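GTP cyclohydrolase 1 type 2 homolog (Escherichia coli, Escherichia coli O157:H7, PDB 1NMO) binds a pair of metal ions within a ring-shaped hexamer and may take part in breaking down radiation-damaged nucleotides. Local coordinates at residues Thr4-Glu7 against Gln8-Glu12; Asn81-Lys84 against Thr85-Ala88. All coordinates share one frame; numbering follows the deposited sequence.

Interaction 1: residues Thr4-Glu7 against Gln8-Glu12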
# COMPACT_ATOMS: atom_id res chain seq x y z
N THR A 4 -21.89 -42.74 19.97
CA THR A 4 -22.75 -43.37 18.93
C THR A 4 -24.21 -42.89 18.98
O THR A 4 -24.95 -43.01 18.00
CB THR A 4 -22.76 -44.82 19.11
OG1 THR A 4 -23.01 -45.06 20.51
CG2 THR A 4 -21.40 -45.45 18.67
N GLU A 5 -24.62 -42.38 20.13
CA GLU A 5 -25.95 -41.85 20.35
C GLU A 5 -25.95 -40.53 19.68
O GLU A 5 -26.84 -40.24 18.96
CB GLU A 5 -26.19 -41.60 21.84
CG GLU A 5 -27.05 -42.67 22.44
CD GLU A 5 -26.77 -42.89 23.93
OE1 GLU A 5 -26.35 -41.96 24.69
OE2 GLU A 5 -27.01 -44.02 24.35
N LEU A 6 -24.93 -39.69 19.91
CA LEU A 6 -24.93 -38.40 19.23
C LEU A 6 -24.84 -38.62 17.71
O LEU A 6 -25.35 -37.83 16.96
CB LEU A 6 -23.79 -37.52 19.74
CG LEU A 6 -23.37 -36.22 19.01
CD1 LEU A 6 -24.59 -35.23 18.96
CD2 LEU A 6 -22.17 -35.56 19.71
N GLU A 7 -24.24 -39.69 17.21
CA GLU A 7 -24.19 -39.81 15.77
C GLU A 7 -25.61 -40.13 15.35
O GLU A 7 -26.19 -39.52 14.41
CB GLU A 7 -23.23 -40.94 15.35
CG GLU A 7 -23.36 -41.37 13.87
CD GLU A 7 -22.48 -42.60 13.57
OE1 GLU A 7 -22.52 -43.53 14.39
OE2 GLU A 7 -21.75 -42.65 12.53
N GLN A 8 -26.21 -41.12 16.02
CA GLN A 8 -27.62 -41.48 15.68
C GLN A 8 -28.58 -40.25 15.80
O GLN A 8 -29.53 -40.06 15.01
CB GLN A 8 -28.15 -42.60 16.62
CG GLN A 8 -29.68 -42.85 16.42
CD GLN A 8 -30.35 -43.66 17.56
OE1 GLN A 8 -29.98 -43.56 18.76
NE2 GLN A 8 -31.34 -44.45 17.18
N LEU A 9 -28.32 -39.40 16.77
CA LEU A 9 -29.21 -38.24 16.94
C LEU A 9 -29.22 -37.28 15.72
O LEU A 9 -30.27 -36.84 15.23
CB LEU A 9 -28.80 -37.50 18.21
CG LEU A 9 -29.65 -36.25 18.37
CD1 LEU A 9 -31.15 -36.63 18.68
CD2 LEU A 9 -29.11 -35.46 19.48
N ILE A 10 -28.03 -36.93 15.24
CA ILE A 10 -27.90 -35.99 14.12
C ILE A 10 -28.34 -36.71 12.90
O ILE A 10 -29.07 -36.19 12.08
CB ILE A 10 -26.42 -35.49 13.88
CG1 ILE A 10 -25.80 -35.01 15.16
CG2 ILE A 10 -26.42 -34.33 12.91
CD1 ILE A 10 -26.79 -34.38 15.89
N ASN A 11 -27.89 -37.96 12.78
CA ASN A 11 -28.26 -38.76 11.65
C ASN A 11 -29.75 -38.76 11.45
O ASN A 11 -30.24 -38.47 10.32
CB ASN A 11 -27.77 -40.13 11.90
CG ASN A 11 -26.47 -40.41 11.19
OD1 ASN A 11 -25.90 -39.55 10.48
ND2 ASN A 11 -26.00 -41.64 11.35
N GLU A 12 -30.53 -39.08 12.49
CA GLU A 12 -31.99 -39.06 12.29
C GLU A 12 -32.56 -37.67 12.01
O GLU A 12 -33.47 -37.54 11.19
CB GLU A 12 -32.75 -39.72 13.46
CG GLU A 12 -32.75 -41.29 13.27
CD GLU A 12 -32.89 -42.05 14.60
OE1 GLU A 12 -33.34 -41.41 15.61
OE2 GLU A 12 -32.57 -43.29 14.64
O HOH W 1 -23.75 -42.56 10.08
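Leu6 lays its CD1 methyl alongside the outer end of Ile10, one helical turn further on; Leu6 CD1 and Ile10 CD1 are 3.9 Å apart, and both leave the helix in the same direction. Leu6 gets there with CG anti to the backbone N (chi1 167°), which swings the isobutyl group toward its own carbonyl side. The CG1 arm of Ile10 also rests against the backbone, with Ile10 CG1 3.4 Å from Leu6 O.

A second pair one residue on, Glu7 and Asn11, is polar. The two side chains run alongside each other, their carboxylate and amide planes only 23° apart. Glu7 CG lies 3.7 Å from Asn11 ND2, and beyond it a water joins the two ends: Asn11 ND2 donates to the water at 2.7 Å, and the water donates in turn to Glu7 OE2. Each group has a further partner outside the helix turn. Glu7 OE2 accepts from Leu27 N and Asn11 OD1 from the indole NE1 of Trp96. Glu7 OE2 thus takes two donors, whereas the Asn11 amide is held at both its oxygen and its nitrogen, which should restrain the amide's rotation.

On the exposed side, Gln8 NE2 bonds Glu12 OE2 at 3.1 Å, meeting the syn side of the carboxylate but 30° out of its plane. Under all this run the i to i+4 backbone bonds, from Gln8 N to Thr4 O (3.0 Å) through Asn11 N to Glu7 O (2.8 Å); the one from Ile10 N to Leu6 O is weak.

The pattern is that of an amphipathic helix laid on a protein core: helix 3-13 packs its apolar flank, Leu6, Leu9 and Ile10, on Leu230, Trp229 and Leu226 of helix 221-233, while Leu6 and Glu7 touch Tyr94 of strand 92-95 and Glu7 ties the helix to strand 26-29.

Interaction 2: residues Asn81-Lys84 against Thr85-Ala88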
# COMPACT_ATOMS: atom_id res chain seq x y z
N ASN A 81 -1.12 -35.55 10.35
CA ASN A 81 -1.13 -34.52 11.42
C ASN A 81 -2.51 -34.40 12.02
O ASN A 81 -2.67 -34.36 13.23
CB ASN A 81 -0.73 -33.17 10.87
CG ASN A 81 0.73 -33.15 10.36
OD1 ASN A 81 1.60 -33.86 10.88
ND2 ASN A 81 1.00 -32.31 9.35
N ARG A 82 -3.51 -34.41 11.14
CA ARG A 82 -4.87 -34.27 11.55
C ARG A 82 -5.38 -35.46 12.34
O ARG A 82 -6.10 -35.32 13.33
CB ARG A 82 -5.70 -34.07 10.32
CG ARG A 82 -5.51 -32.82 9.67
CD ARG A 82 -6.16 -32.89 8.24
NE ARG A 82 -6.11 -31.50 7.74
CZ ARG A 82 -6.94 -30.98 6.87
NH1 ARG A 82 -7.90 -31.72 6.35
NH2 ARG A 82 -6.84 -29.68 6.59
N LEU A 83 -5.04 -36.66 11.86
CA LEU A 83 -5.49 -37.87 12.48
C LEU A 83 -4.68 -38.14 13.76
O LEU A 83 -5.19 -38.78 14.72
CB LEU A 83 -5.37 -39.05 11.49
CG LEU A 83 -6.31 -38.98 10.31
CD1 LEU A 83 -6.05 -40.05 9.31
CD2 LEU A 83 -7.70 -39.06 10.87
N LYS A 84 -3.42 -37.68 13.82
CA LYS A 84 -2.67 -37.91 15.04
C LYS A 84 -3.33 -37.00 16.02
O LYS A 84 -3.59 -37.38 17.16
CB LYS A 84 -1.23 -37.42 14.96
CG LYS A 84 -0.44 -37.70 16.28
CD LYS A 84 1.03 -37.20 16.22
CE LYS A 84 1.75 -37.40 17.56
NZ LYS A 84 3.16 -36.77 17.55
N THR A 85 -3.62 -35.77 15.62
CA THR A 85 -4.19 -34.87 16.60
C THR A 85 -5.53 -35.42 17.18
O THR A 85 -5.79 -35.34 18.39
CB THR A 85 -4.44 -33.53 15.97
OG1 THR A 85 -3.20 -32.95 15.54
CG2 THR A 85 -5.07 -32.63 17.02
N LEU A 86 -6.38 -35.97 16.34
CA LEU A 86 -7.66 -36.52 16.80
C LEU A 86 -7.42 -37.80 17.59
O LEU A 86 -7.92 -37.98 18.73
CB LEU A 86 -8.57 -36.88 15.57
CG LEU A 86 -9.17 -35.73 14.73
CD1 LEU A 86 -9.61 -36.16 13.34
CD2 LEU A 86 -10.32 -35.15 15.51
N LEU A 87 -6.67 -38.73 16.99
CA LEU A 87 -6.55 -40.02 17.66
C LEU A 87 -5.79 -39.95 18.91
O LEU A 87 -6.23 -40.50 19.88
CB LEU A 87 -5.93 -41.09 16.77
CG LEU A 87 -6.88 -41.45 15.65
CD1 LEU A 87 -6.08 -41.76 14.41
CD2 LEU A 87 -7.66 -42.66 16.07
N ALA A 88 -4.67 -39.23 18.92
CA ALA A 88 -3.91 -39.23 20.17
C ALA A 88 -4.61 -38.52 21.33
O ALA A 88 -4.25 -38.70 22.50
CB ALA A 88 -2.52 -38.63 19.97
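Thr85 meets the backbone of Asn81 twice. Its OG1 donates to Asn81 O at 2.8 Å and its own N donates to the same oxygen at 2.9 Å, the two donors arriving from opposite faces of the carbonyl plane. The hydroxyl can turn back like this because OG1 lies beside the backbone N, anti to the carbonyl carbon (chi1 -63°), and the acceptor is one turn earlier.

Leu87 makes the next contact. Its CD1 sits 4.0 Å from Leu83 CB, and Leu87 N bonds Leu83 O at 2.7 Å. Leu83 touches Leu86 more loosely, with Leu83 CD2 4.3 Å from Leu86 CD1. On the outer side, Ala88 N bonds Lys84 O at 2.8 Å and the Ala88 methyl rests over that same oxygen.

Further out, Thr85 OG1 is also bonded to Gln46 NE2, which should help fix the hydroxyl's rotation, and the side chain packs on Val53 of the same helix, 46-54. Arg82 runs out past Gln46, Leu49 and Tyr66, and its NH2 forms a salt bridge with Glu205 of the second subunit, where it also packs on His201. Leu83 and Leu87 both rest on Val29 of strand 26-29.

A threonine hydroxyl bonded to the carbonyl four residues back is a familiar way for helices to accommodate a polar side chain. Here the helix is the crossover of a beta-alpha-beta unit, strand 59-62, helix 78-88, strand 92-95, and Arg82 carries it into a subunit interface of the toroidal hexamer.

In the fold
Interaction 1 comes first along the chain, in helix 3-13, and interaction 2 follows in helix 78-88. Their centres are about 23 Å apart and their nearest atoms about 13 Å, so the two do not touch. What they share is the mixed five-stranded sheet 26-29, 92-95, 59-62, 37-41, 237-240. Both helices reach strand 26-29, the outermost on that side within this chain, interaction 1 through Leu27 and interaction 2 through Val29, while strand 92-95 touches the first helix and follows the second in the chain. Interaction 1 meets no other subunit of the hexamer, whereas interaction 2 reaches one through Arg82, whose side chain is about 13 Å from a bound iron.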